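Long-range contact in putative lipoprotein (PDB 4GIO), which is of unknown function but, as a bacterial lipoprotein with a variant immunoglobulin fold, is probably tethered to a membrane through its lipidated N-terminus: residues V52-L66 with T94-K106. Numbering follows the deposited sequence.
Sequences VIYKVDWLDKDGFVL and TRANDFRLEIKAK
Val52 opens the pairing by resting its CB on Ile103 CG2, and it also reaches Leu77 and Ile79 of strand 75-79. Ile53 lies between two lysine chains: its CG2 meets Lys104 CE at 3.6 Å, while CD1 turns to Lys106. Ile53 and Lys104 also exchange both backbone hydrogen bonds, as do Lys55 with Glu102, Asp57 with Arg100 and Leu59 with Asp98. Tyr54 and Val56 share Leu101 CD1 on the face turned to strand 38-44; it sits 3.8 Å from Tyr54 CD1 and 4.0 Å from Val56 CG2. The Tyr54 ring then leads off toward Lys89, which its hydroxyl meets. Asp57 answers Arg100 through water: one molecule donates to Asp57 OD2 (2.6 Å) and accepts from Arg100 NH1, and a second ties NH1 to Gly63 O; both waters lie at the guanidinium edge, in its plane. Trp58 lays CE3 near the CB atoms of Ala96 and Phe99, and both aromatic rings go on to Phe40. The Arg100 chain leaves anti to the backbone N (chi1 -169°) and bends at chi3 (-80°), which brings Leu59 CD1 over one guanidinium face. Leu59 O accepts from both Asn97 N (2.8 Å) and Asp98 N (3.1 Å); these two residues sit opposite Leu59, a classic beta bulge. Past it, Asp60 OD1 accepts from Phe64 N (2.9 Å), bracing the type I turn 60-63, and Leu66 CD2 lies over one face of the Arg95 guanidinium, offset toward the rim; Arg95 NH2 bridges to Asp68 and Asp93. This pair forms the middle of one sheet of a beta sandwich, a variant of the immunoglobulin fold.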
loop_
_atom_site.group_PDB
_atom_site.type_symbol
_atom_site.label_atom_id
_atom_site.label_comp_id
_atom_site.label_asym_id
_atom_site.label_seq_id
_atom_site.Cartn_x
_atom_site.Cartn_y
_atom_site.Cartn_z
ATOM N N VAL A 52 6.954 9.846 -3.968
ATOM C CA VAL A 52 6.953 9.125 -2.718
ATOM C C VAL A 52 7.599 7.772 -2.801
ATOM O O VAL A 52 7.846 7.232 -3.896
ATOM C CB VAL A 52 5.509 8.974 -2.177
ATOM C CG1 VAL A 52 4.905 10.339 -2.092
ATOM C CG2 VAL A 52 4.699 8.029 -3.075
ATOM N N ILE A 53 7.894 7.225 -1.618
ATOM C CA ILE A 53 8.508 5.900 -1.544
ATOM C C ILE A 53 7.619 5.056 -0.654
ATOM O O ILE A 53 7.296 5.479 0.429
ATOM C CB ILE A 53 9.964 5.958 -1.004
ATOM C CG1 ILE A 53 10.919 6.478 -2.107
ATOM C CG2 ILE A 53 10.406 4.564 -0.478
ATOM C CD1 ILE A 53 12.216 7.060 -1.522
ATOM N N TYR A 54 7.173 3.895 -1.132
ATOM C CA TYR A 54 6.290 3.031 -0.311
ATOM C C TYR A 54 6.883 1.638 0.028
ATOM O O TYR A 54 7.790 1.136 -0.687
ATOM C CB TYR A 54 4.939 2.894 -0.966
ATOM C CG TYR A 54 4.881 2.095 -2.202
ATOM C CD1 TYR A 54 4.724 0.725 -2.155
ATOM C CD2 TYR A 54 4.982 2.716 -3.480
ATOM C CE1 TYR A 54 4.656 -0.030 -3.359
ATOM C CE2 TYR A 54 4.870 1.996 -4.668
ATOM C CZ TYR A 54 4.716 0.630 -4.600
ATOM O OH TYR A 54 4.661 -0.109 -5.711
ATOM N N LYS A 55 6.357 1.033 1.105
ATOM C CA LYS A 55 6.798 -0.288 1.507
ATOM C C LYS A 55 5.610 -1.110 1.952
ATOM O O LYS A 55 4.827 -0.638 2.743
ATOM C CB LYS A 55 7.785 -0.183 2.666
ATOM C CG LYS A 55 8.426 -1.580 3.026
ATOM C CD LYS A 55 9.450 -2.041 2.003
ATOM C CE LYS A 55 10.269 -3.243 2.535
ATOM N NZ LYS A 55 9.537 -4.500 2.331
ATOM N N VAL A 56 5.500 -2.353 1.502
ATOM C CA VAL A 56 4.380 -3.239 1.839
ATOM C C VAL A 56 4.813 -4.343 2.813
ATOM O O VAL A 56 5.856 -4.964 2.594
ATOM C CB VAL A 56 3.831 -3.923 0.591
ATOM C CG1 VAL A 56 2.573 -4.779 0.990
ATOM C CG2 VAL A 56 3.449 -2.835 -0.466
ATOM N N ASP A 57 4.052 -4.519 3.889
ATOM C CA ASP A 57 4.133 -5.762 4.721
ATOM C C ASP A 57 2.832 -6.553 4.510
ATOM O O ASP A 57 1.756 -5.948 4.477
ATOM C CB ASP A 57 4.241 -5.436 6.210
ATOM C CG ASP A 57 5.655 -5.061 6.627
ATOM O OD1 ASP A 57 6.625 -5.757 6.176
ATOM O OD2 ASP A 57 5.783 -4.050 7.375
ATOM N N TRP A 58 2.927 -7.859 4.295
ATOM C CA TRP A 58 1.707 -8.711 4.243
ATOM C C TRP A 58 1.478 -9.274 5.580
ATOM O O TRP A 58 2.413 -9.667 6.207
ATOM C CB TRP A 58 1.936 -9.862 3.261
ATOM C CG TRP A 58 2.165 -9.267 1.821
ATOM C CD1 TRP A 58 3.340 -9.199 1.136
ATOM C CD2 TRP A 58 1.170 -8.716 0.974
ATOM N NE1 TRP A 58 3.157 -8.593 -0.100
ATOM C CE2 TRP A 58 1.827 -8.328 -0.253
ATOM C CE3 TRP A 58 -0.205 -8.534 1.098
ATOM C CZ2 TRP A 58 1.150 -7.736 -1.303
ATOM C CZ3 TRP A 58 -0.899 -7.935 0.030
ATOM C CH2 TRP A 58 -0.216 -7.596 -1.180
ATOM N N LEU A 59 0.226 -9.312 6.011
ATOM C CA LEU A 59 -0.161 -9.789 7.345
ATOM C C LEU A 59 -0.990 -11.086 7.246
ATOM O O LEU A 59 -1.839 -11.208 6.326
ATOM C CB LEU A 59 -1.004 -8.739 8.059
ATOM C CG LEU A 59 -0.391 -7.311 8.202
ATOM C CD1 LEU A 59 -1.337 -6.419 8.996
ATOM C CD2 LEU A 59 1.022 -7.417 8.772
ATOM N N ASP A 60 -0.821 -11.999 8.239
ATOM C CA ASP A 60 -1.569 -13.209 8.218
ATOM C C ASP A 60 -2.933 -13.009 8.903
ATOM O O ASP A 60 -3.314 -11.880 9.323
ATOM C CB ASP A 60 -0.719 -14.405 8.788
ATOM C CG ASP A 60 -0.442 -14.277 10.319
ATOM O OD1 ASP A 60 -1.052 -13.416 11.012
ATOM O OD2 ASP A 60 0.359 -15.100 10.839
ATOM N N LYS A 61 -3.701 -14.111 9.028
ATOM C CA LYS A 61 -5.017 -14.081 9.727
ATOM C C LYS A 61 -4.975 -13.524 11.166
ATOM O O LYS A 61 -5.983 -13.027 11.661
ATOM C CB LYS A 61 -5.667 -15.512 9.735
ATOM C CG LYS A 61 -4.695 -16.595 10.180
ATOM C CD LYS A 61 -5.360 -17.920 10.479
ATOM C CE LYS A 61 -4.750 -18.503 11.766
ATOM N NZ LYS A 61 -5.314 -17.851 13.049
ATOM N N ASP A 62 -3.862 -13.650 11.875
ATOM C CA ASP A 62 -3.756 -13.068 13.209
ATOM C C ASP A 62 -3.278 -11.619 13.236
ATOM O O ASP A 62 -3.271 -10.989 14.319
ATOM C CB ASP A 62 -2.750 -13.860 14.052
ATOM C CG ASP A 62 -3.269 -15.266 14.428
ATOM O OD1 ASP A 62 -4.483 -15.372 14.672
ATOM O OD2 ASP A 62 -2.442 -16.231 14.363
ATOM N N GLY A 63 -2.889 -11.072 12.068
ATOM C CA GLY A 63 -2.310 -9.730 12.028
ATOM C C GLY A 63 -0.801 -9.748 12.214
ATOM O O GLY A 63 -0.207 -8.673 12.382
ATOM N N PHE A 64 -0.146 -10.926 12.122
ATOM C CA PHE A 64 1.288 -10.998 12.250
ATOM C C PHE A 64 1.927 -10.750 10.871
ATOM O O PHE A 64 1.429 -11.216 9.836
ATOM C CB PHE A 64 1.781 -12.370 12.682
ATOM C CG PHE A 64 1.288 -12.825 14.072
ATOM C CD1 PHE A 64 1.097 -11.887 15.107
ATOM C CD2 PHE A 64 1.091 -14.186 14.348
ATOM C CE1 PHE A 64 0.701 -12.295 16.445
ATOM C CE2 PHE A 64 0.640 -14.614 15.671
ATOM C CZ PHE A 64 0.473 -13.653 16.704
ATOM N N VAL A 65 3.050 -10.062 10.878
ATOM C CA VAL A 65 3.807 -9.934 9.653
ATOM C C VAL A 65 4.247 -11.300 9.113
ATOM O O VAL A 65 4.837 -12.117 9.832
ATOM C CB VAL A 65 5.014 -8.993 9.864
ATOM C CG1 VAL A 65 5.836 -8.906 8.591
ATOM C CG2 VAL A 65 4.490 -7.626 10.217
ATOM N N LEU A 66 3.928 -11.556 7.851
ATOM C CA LEU A 66 4.475 -12.721 7.195
ATOM C C LEU A 66 5.935 -12.411 6.824
ATOM O O LEU A 66 6.217 -11.604 5.916
ATOM C CB LEU A 66 3.696 -13.100 5.924
ATOM C CG LEU A 66 2.321 -13.700 6.128
ATOM C CD1 LEU A 66 1.606 -13.677 4.801
ATOM C CD2 LEU A 66 2.432 -15.181 6.717
ATOM N N THR A 94 -0.764 -17.390 -0.174
ATOM C CA THR A 94 -2.159 -17.479 0.208
ATOM C C THR A 94 -2.463 -17.196 1.692
ATOM O O THR A 94 -3.565 -16.881 2.001
ATOM C CB THR A 94 -2.834 -18.854 -0.176
ATOM O OG1 THR A 94 -2.062 -19.896 0.390
ATOM C CG2 THR A 94 -2.942 -19.049 -1.686
ATOM N N ARG A 95 -1.468 -17.254 2.578
ATOM C CA ARG A 95 -1.634 -16.917 3.985
ATOM C C ARG A 95 -1.852 -15.429 4.244
ATOM O O ARG A 95 -2.359 -15.051 5.333
ATOM C CB ARG A 95 -0.407 -17.351 4.784
ATOM C CG ARG A 95 -0.286 -18.846 5.022
ATOM C CD ARG A 95 1.054 -19.155 5.656
ATOM N NE ARG A 95 2.146 -18.799 4.731
ATOM C CZ ARG A 95 3.388 -18.502 5.116
ATOM N NH1 ARG A 95 3.741 -18.544 6.410
ATOM N NH2 ARG A 95 4.294 -18.173 4.211
ATOM N N ALA A 96 -1.565 -14.566 3.253
ATOM C CA ALA A 96 -1.828 -13.109 3.408
ATOM C C ALA A 96 -3.337 -12.839 3.486
ATOM O O ALA A 96 -4.099 -13.203 2.549
ATOM C CB ALA A 96 -1.156 -12.345 2.228
ATOM N N ASN A 97 -3.782 -12.187 4.556
ATOM C CA ASN A 97 -5.216 -11.814 4.717
ATOM C C ASN A 97 -5.395 -10.325 4.977
ATOM O O ASN A 97 -6.504 -9.829 4.995
ATOM C CB ASN A 97 -5.884 -12.580 5.888
ATOM C CG ASN A 97 -6.142 -14.113 5.562
ATOM O OD1 ASN A 97 -6.267 -14.922 6.504
ATOM N ND2 ASN A 97 -6.117 -14.508 4.260
ATOM N N ASP A 98 -4.295 -9.617 5.232
ATOM C CA ASP A 98 -4.349 -8.173 5.380
ATOM C C ASP A 98 -2.962 -7.609 4.980
ATOM O O ASP A 98 -2.067 -8.362 4.571
ATOM C CB ASP A 98 -4.725 -7.852 6.834
ATOM C CG ASP A 98 -5.206 -6.366 7.027
ATOM O OD1 ASP A 98 -5.363 -5.598 6.011
ATOM O OD2 ASP A 98 -5.343 -5.972 8.237
ATOM N N PHE A 99 -2.768 -6.307 5.080
ATOM C CA PHE A 99 -1.497 -5.695 4.635
ATOM C C PHE A 99 -1.254 -4.418 5.468
ATOM O O PHE A 99 -2.144 -3.923 6.119
ATOM C CB PHE A 99 -1.583 -5.318 3.138
ATOM C CG PHE A 99 -2.521 -4.111 2.858
ATOM C CD1 PHE A 99 -3.896 -4.289 2.771
ATOM C CD2 PHE A 99 -2.012 -2.816 2.672
ATOM C CE1 PHE A 99 -4.789 -3.227 2.505
ATOM C CE2 PHE A 99 -2.900 -1.705 2.380
ATOM C CZ PHE A 99 -4.284 -1.910 2.321
ATOM N N ARG A 100 -0.031 -3.940 5.438
ATOM C CA ARG A 100 0.334 -2.633 6.002
ATOM C C ARG A 100 1.163 -1.905 4.950
ATOM O O ARG A 100 2.018 -2.498 4.332
ATOM C CB ARG A 100 1.147 -2.807 7.253
ATOM C CG ARG A 100 1.356 -1.541 8.059
ATOM C CD ARG A 100 2.033 -1.849 9.455
ATOM N NE ARG A 100 0.960 -2.322 10.353
ATOM C CZ ARG A 100 0.916 -3.505 10.964
ATOM N NH1 ARG A 100 1.927 -4.356 10.895
ATOM N NH2 ARG A 100 -0.162 -3.804 11.682
ATOM N N LEU A 101 0.878 -0.622 4.732
ATOM C CA LEU A 101 1.528 0.131 3.689
ATOM C C LEU A 101 2.189 1.361 4.297
ATOM O O LEU A 101 1.502 2.185 4.867
ATOM C CB LEU A 101 0.535 0.526 2.583
ATOM C CG LEU A 101 1.054 1.473 1.485
ATOM C CD1 LEU A 101 2.184 0.818 0.639
ATOM C CD2 LEU A 101 -0.084 1.879 0.517
ATOM N N GLU A 102 3.501 1.478 4.186
ATOM C CA GLU A 102 4.134 2.722 4.624
ATOM C C GLU A 102 4.386 3.644 3.408
ATOM O O GLU A 102 4.786 3.169 2.373
ATOM C CB GLU A 102 5.505 2.408 5.250
ATOM C CG GLU A 102 5.406 1.575 6.482
ATOM C CD GLU A 102 6.802 1.175 7.007
ATOM O OE1 GLU A 102 7.795 1.627 6.436
ATOM O OE2 GLU A 102 6.912 0.461 8.013
ATOM N N ILE A 103 4.149 4.927 3.547
ATOM C CA ILE A 103 4.432 5.892 2.506
ATOM C C ILE A 103 5.156 7.102 3.085
ATOM O O ILE A 103 4.753 7.657 4.052
ATOM C CB ILE A 103 3.157 6.390 1.763
ATOM C CG1 ILE A 103 2.269 5.252 1.378
ATOM C CG2 ILE A 103 3.497 7.190 0.506
ATOM C CD1 ILE A 103 0.996 5.658 0.851
ATOM N N LYS A 104 6.251 7.452 2.458
ATOM C CA LYS A 104 7.003 8.653 2.896
ATOM C C LYS A 104 7.360 9.471 1.670
ATOM O O LYS A 104 7.366 8.930 0.570
ATOM C CB LYS A 104 8.287 8.244 3.581
ATOM C CG LYS A 104 9.187 7.310 2.734
ATOM C CD LYS A 104 10.568 7.094 3.397
ATOM C CE LYS A 104 11.423 5.994 2.655
ATOM N NZ LYS A 104 12.433 5.356 3.591
ATOM N N ALA A 105 7.743 10.738 1.893
ATOM C CA ALA A 105 8.180 11.620 0.791
ATOM C C ALA A 105 9.576 11.196 0.372
ATOM O O ALA A 105 10.371 10.808 1.217
ATOM C CB ALA A 105 8.160 13.108 1.261
ATOM N N LYS A 106 9.867 11.210 -0.921
ATOM C CA LYS A 106 11.202 10.831 -1.457
ATOM C C LYS A 106 12.260 11.737 -0.848
ATOM O O LYS A 106 12.062 12.954 -0.898
ATOM C CB LYS A 106 11.163 10.923 -2.986
ATOM C CG LYS A 106 12.508 11.170 -3.795
ATOM C CD LYS A 106 13.300 9.880 -4.098
ATOM C CE LYS A 106 12.644 8.962 -5.159
ATOM N NZ LYS A 106 12.965 7.465 -4.978
HETATM O O HOH W 1 4.833 -1.036 8.568
HETATM O O HOH W 2 4.631 -3.765 9.661
HETATM O O HOH W 3 -3.077 -16.463 7.434
HETATM O O HOH W 4 1.576 -6.650 12.686
#